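Soluble lytic murein transglycosylase (PDB 1QSA) cleaves the glycosidic bonds between N-acetylmuramic acid and N-acetylglucosamine in peptidoglycan, probably with formation of a 1,6-anhydro bond in the N-acetylmuramic acid product. Local coordinates at residues T73-F78 / L92-E97; E103-Y108 / K126-T131. All blocks are in the same frame, centred on the assembly; numbering follows the deposited sequence.

Contact 1: residues T73-F78 / L92-E97; sequences TLQSRF and LAFSPE
Phe94, in the last turn of helix 88-94, receives the edge of Phe78 from helix 69-84, a T-shaped pair that ties together two successive helices of the alpha-superhelix. The ring centroids are 5.0 Å apart and the planes stand at 77°. CD2 of Phe78 lies 3.6 Å above the plane of the Phe94 ring, over its centre. Phe94 reaches this position because its CG is anti to the backbone N (chi1 172°), which carries the ring across to the other helix. At the rim, in the plane of the ring, CE2 of Phe94 comes 3.4 Å from the backbone O of Gln75. The bent chain of Gln75, modelled in two conformers, lays its amide at 22° to that ring in the one described, with OE1 3.1 Å from Phe94 CZ and weakly hydrogen-bonded to Arg63. Replacing Phe94 with an alanine would probably deprive the Phe78 edge of the face it points into and open a gap between the two helices. Val58 and Thr59 also touch the Phe94 side chain, extending the packing to helix 55-64, which precedes helix 69-84 in the chain.

The backbone at Phe94 may contribute too: Gln75 NE2 makes a weak and, given the two conformers, doubtful hydrogen bond to Phe94 O. Ser95 then leaves the helix, and its hydroxyl turns back to its own chain, where OG donates to Glu97 O at 2.9 Å.

Contact 2: residues E103-Y108 / K126-T131; sequences EAQCNY and KELWLT
Leu128 extends its two methyl groups toward helix 102-114 and meets a different residue with each. CD1 settles against the backbone at Cys106, 3.9 Å from Cys106 CA and equally far from Cys106 N, while the sulfur stands a little further off, with SG 4.3 Å from CD1. The other branch, CD2, lies 3.7 Å from OE1 of Gln105, the two side chains crossing at a slant. No direct hydrogen bond spans the two segments, so the first shell is van der Waals packing of a buried leucine against one turn of helix, a small worked example of how neighbouring helices of a superhelix can be joined by few side chains.

A water bridges the polar border, donating to Gln105 OE1 at 2.9 Å and, at a longer 3.3 Å, to Glu127 OE2. Both of its partners are held from behind. Gln105 has its CG beside the backbone N and anti to the carbonyl carbon (chi1 -70°), and from there an extended chain carries the amide to the loop, where NE2 donates to the backbone O of Pro99. Glu127 OE2 forms a salt bridge with Lys98 NZ, which would be expected to offset the carboxylate charge.

The covalent second shell is the disulfide from Cys106 to Cys139. It ties the sulfur to Cys139, and the leucine side chain also touches that residue. Behind Leu128 its helix ends: Leu130 is the centre of an inverse gamma turn, with Thr131 N bonded to Trp129 O at 2.8 Å. Helix 118-129 thus packs on helix 102-114 through Leu128, with helix 138-148 joined to both, while Ala104 and Asn107 turn to helix 69-84.

In the fold
Contacts 1 and 2 follow one another along the chain, their centres about 15 Å apart, and helix 88-94 of the first is followed directly by helix 102-114 of the second. Tyr108 joins them: its OH lies 2.8 Å from Pro96 O, a probable hydrogen bond, while CE1 of its ring packs 3.6 Å from Leu92 CD2. Together they illustrate how an alpha-superhelix grows: each pairs a helix with the next along the chain, while helix 102-114 also touches helix 69-84, two back. Both lie away from Glu478, the predicted active-site residue. A sulfate ion about 5 Å from the side chain of Phe78 probably came from the crystallisation liquor.

Contact 1: residues T73-F78 / L92-E97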
# COMPACT_ATOMS: atom_id res chain seq x y z
N THR A 73 9.41 -9.14 -18.55
CA THR A 73 9.49 -7.68 -18.64
C THR A 73 10.22 -7.26 -19.92
O THR A 73 9.97 -6.18 -20.46
CB THR A 73 10.17 -7.04 -17.41
OG1 THR A 73 11.51 -7.52 -17.28
CG2 THR A 73 9.38 -7.33 -16.13
N LEU A 74 11.12 -8.12 -20.40
CA LEU A 74 11.87 -7.83 -21.63
C LEU A 74 10.96 -7.65 -22.85
O LEU A 74 11.31 -6.91 -23.78
CB LEU A 74 12.92 -8.91 -21.90
CG LEU A 74 13.85 -8.70 -23.11
CD1 LEU A 74 14.63 -7.39 -22.97
CD2 LEU A 74 14.82 -9.88 -23.25
N GLN A 75 9.80 -8.30 -22.84
CA GLN A 75 8.84 -8.20 -23.95
C GLN A 75 8.40 -6.73 -24.13
O GLN A 75 8.46 -6.17 -25.23
CB GLN A 75 7.63 -9.09 -23.65
CG GLN A 75 6.64 -9.20 -24.80
CD GLN A 75 7.22 -9.90 -26.02
OE1 GLN A 75 8.30 -10.50 -25.96
NE2 GLN A 75 6.51 -9.81 -27.13
N SER A 76 7.96 -6.11 -23.03
CA SER A 76 7.56 -4.71 -23.08
C SER A 76 8.76 -3.78 -23.29
O SER A 76 8.65 -2.80 -24.02
CB SER A 76 6.78 -4.30 -21.81
OG SER A 76 5.48 -4.85 -21.81
N ARG A 77 9.90 -4.10 -22.68
CA ARG A 77 11.11 -3.28 -22.83
C ARG A 77 11.59 -3.26 -24.30
O ARG A 77 11.94 -2.20 -24.83
CB ARG A 77 12.22 -3.81 -21.92
CG ARG A 77 13.51 -3.00 -22.01
CD ARG A 77 14.54 -3.52 -21.00
NE ARG A 77 15.83 -2.85 -21.16
CZ ARG A 77 16.88 -3.02 -20.36
NH1 ARG A 77 16.82 -3.87 -19.34
NH2 ARG A 77 18.01 -2.36 -20.60
N PHE A 78 11.53 -4.41 -24.96
CA PHE A 78 11.97 -4.46 -26.35
C PHE A 78 10.96 -3.79 -27.28
O PHE A 78 11.33 -3.25 -28.32
CB PHE A 78 12.29 -5.88 -26.81
CG PHE A 78 13.12 -5.92 -28.05
CD1 PHE A 78 14.37 -5.29 -28.08
CD2 PHE A 78 12.66 -6.55 -29.20
CE1 PHE A 78 15.15 -5.30 -29.25
CE2 PHE A 78 13.43 -6.56 -30.37
CZ PHE A 78 14.68 -5.93 -30.38
N LEU A 92 5.21 -4.75 -34.28
CA LEU A 92 4.05 -5.62 -34.36
C LEU A 92 4.42 -7.08 -34.70
O LEU A 92 3.72 -8.01 -34.31
CB LEU A 92 3.01 -5.04 -35.34
CG LEU A 92 2.46 -3.69 -34.88
CD1 LEU A 92 1.52 -3.10 -35.93
CD2 LEU A 92 1.69 -3.89 -33.57
N ALA A 93 5.54 -7.28 -35.38
CA ALA A 93 5.97 -8.63 -35.72
C ALA A 93 6.51 -9.28 -34.45
O ALA A 93 6.30 -10.47 -34.20
CB ALA A 93 7.07 -8.58 -36.81
N PHE A 94 7.14 -8.47 -33.60
CA PHE A 94 7.71 -8.95 -32.35
C PHE A 94 6.64 -9.12 -31.27
O PHE A 94 6.69 -10.08 -30.47
CB PHE A 94 8.81 -7.98 -31.87
CG PHE A 94 9.32 -8.29 -30.48
CD1 PHE A 94 10.21 -9.35 -30.28
CD2 PHE A 94 8.86 -7.57 -29.38
CE1 PHE A 94 10.64 -9.69 -28.98
CE2 PHE A 94 9.28 -7.90 -28.08
CZ PHE A 94 10.17 -8.96 -27.88
N SER A 95 5.66 -8.22 -31.27
CA SER A 95 4.57 -8.23 -30.29
C SER A 95 3.23 -8.05 -31.02
O SER A 95 2.63 -6.98 -30.99
CB SER A 95 4.77 -7.10 -29.27
OG SER A 95 3.72 -7.07 -28.30
N PRO A 96 2.73 -9.12 -31.67
CA PRO A 96 1.45 -9.02 -32.38
C PRO A 96 0.26 -8.74 -31.47
O PRO A 96 -0.74 -8.17 -31.91
CB PRO A 96 1.32 -10.38 -33.09
CG PRO A 96 2.26 -11.28 -32.34
CD PRO A 96 3.41 -10.39 -31.96
N GLU A 97 0.37 -9.13 -30.20
CA GLU A 97 -0.67 -8.90 -29.20
C GLU A 97 -0.30 -7.71 -28.31
O GLU A 97 0.88 -7.39 -28.15
CB GLU A 97 -0.87 -10.13 -28.30
CG GLU A 97 -1.16 -11.44 -29.03
CD GLU A 97 -2.22 -11.31 -30.10
OE1 GLU A 97 -3.25 -10.64 -29.86
OE2 GLU A 97 -2.03 -11.90 -31.19

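Contact 2: residues E103-Y108 / K126-T131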
# COMPACT_ATOMS: atom_id res chain seq x y z
N GLU A 103 3.39 1.92 -21.14
CA GLU A 103 4.29 2.54 -22.12
C GLU A 103 4.37 1.71 -23.39
O GLU A 103 4.23 2.24 -24.50
CB GLU A 103 5.69 2.76 -21.53
CG GLU A 103 6.61 3.51 -22.49
CD GLU A 103 8.01 3.71 -21.93
OE1 GLU A 103 8.27 3.36 -20.75
OE2 GLU A 103 8.87 4.21 -22.68
N ALA A 104 4.52 0.39 -23.24
CA ALA A 104 4.57 -0.52 -24.40
C ALA A 104 3.23 -0.50 -25.15
O ALA A 104 3.21 -0.59 -26.38
CB ALA A 104 4.92 -1.95 -23.96
N GLN A 105 2.11 -0.36 -24.43
CA GLN A 105 0.79 -0.33 -25.07
C GLN A 105 0.65 0.94 -25.91
O GLN A 105 0.11 0.89 -27.02
CB GLN A 105 -0.31 -0.42 -24.03
CG GLN A 105 -0.39 -1.81 -23.38
CD GLN A 105 -1.25 -1.83 -22.13
OE1 GLN A 105 -1.91 -0.84 -21.80
NE2 GLN A 105 -1.27 -2.97 -21.45
N CYS A 106 1.15 2.06 -25.39
CA CYS A 106 1.12 3.33 -26.11
C CYS A 106 1.86 3.14 -27.44
O CYS A 106 1.40 3.56 -28.50
CB CYS A 106 1.85 4.42 -25.34
SG CYS A 106 1.12 4.91 -23.74
N ASN A 107 3.01 2.49 -27.38
CA ASN A 107 3.80 2.26 -28.58
C ASN A 107 3.17 1.25 -29.55
O ASN A 107 3.25 1.41 -30.77
CB ASN A 107 5.23 1.86 -28.20
CG ASN A 107 6.04 3.05 -27.71
OD1 ASN A 107 5.96 4.15 -28.28
ND2 ASN A 107 6.84 2.85 -26.67
N TYR A 108 2.51 0.25 -28.98
CA TYR A 108 1.83 -0.79 -29.76
C TYR A 108 0.72 -0.14 -30.61
O TYR A 108 0.61 -0.41 -31.81
CB TYR A 108 1.23 -1.83 -28.81
CG TYR A 108 0.35 -2.88 -29.46
CD1 TYR A 108 0.91 -4.05 -30.00
CD2 TYR A 108 -1.04 -2.74 -29.49
CE1 TYR A 108 0.11 -5.05 -30.55
CE2 TYR A 108 -1.86 -3.74 -30.04
CZ TYR A 108 -1.28 -4.89 -30.57
OH TYR A 108 -2.09 -5.90 -31.07
N LYS A 126 -8.20 5.35 -26.94
CA LYS A 126 -9.31 5.76 -26.07
C LYS A 126 -9.22 5.11 -24.69
O LYS A 126 -9.45 5.77 -23.67
CB LYS A 126 -10.65 5.44 -26.73
CG LYS A 126 -11.84 5.98 -25.94
CD LYS A 126 -13.15 5.67 -26.64
CE LYS A 126 -14.32 6.24 -25.84
NZ LYS A 126 -15.63 5.90 -26.44
N GLU A 127 -8.86 3.83 -24.66
CA GLU A 127 -8.72 3.11 -23.40
C GLU A 127 -7.58 3.69 -22.54
O GLU A 127 -7.70 3.80 -21.33
CB GLU A 127 -8.48 1.63 -23.68
CG GLU A 127 -8.47 0.75 -22.45
CD GLU A 127 -8.41 -0.73 -22.78
OE1 GLU A 127 -9.00 -1.14 -23.81
OE2 GLU A 127 -7.78 -1.48 -22.01
N LEU A 128 -6.49 4.06 -23.20
CA LEU A 128 -5.32 4.64 -22.53
C LEU A 128 -5.59 6.08 -22.08
O LEU A 128 -4.99 6.59 -21.13
CB LEU A 128 -4.11 4.59 -23.48
CG LEU A 128 -3.49 3.21 -23.74
CD1 LEU A 128 -2.59 3.23 -24.99
CD2 LEU A 128 -2.71 2.74 -22.51
N TRP A 129 -6.49 6.75 -22.80
CA TRP A 129 -6.84 8.13 -22.54
C TRP A 129 -7.74 8.34 -21.34
O TRP A 129 -7.57 9.30 -20.59
CB TRP A 129 -7.53 8.70 -23.78
CG TRP A 129 -8.07 10.10 -23.66
CD1 TRP A 129 -9.37 10.47 -23.41
CD2 TRP A 129 -7.34 11.31 -23.87
NE1 TRP A 129 -9.49 11.84 -23.46
CE2 TRP A 129 -8.26 12.39 -23.74
CE3 TRP A 129 -6.00 11.60 -24.16
CZ2 TRP A 129 -7.88 13.72 -23.88
CZ3 TRP A 129 -5.61 12.94 -24.31
CH2 TRP A 129 -6.56 13.98 -24.16
N LEU A 130 -8.71 7.45 -21.16
CA LEU A 130 -9.69 7.59 -20.10
C LEU A 130 -9.23 7.27 -18.69
O LEU A 130 -9.69 6.32 -18.05
CB LEU A 130 -10.99 6.85 -20.47
CG LEU A 130 -11.69 7.45 -21.71
CD1 LEU A 130 -12.78 6.52 -22.19
CD2 LEU A 130 -12.27 8.83 -21.40
N THR A 131 -8.37 8.16 -18.20
CA THR A 131 -7.81 8.08 -16.85
C THR A 131 -7.35 9.48 -16.44
O THR A 131 -6.92 10.28 -17.28
CB THR A 131 -6.62 7.10 -16.75
OG1 THR A 131 -6.12 7.09 -15.41
CG2 THR A 131 -5.49 7.51 -17.70
O HOH W 1 -4.72 -0.24 -22.12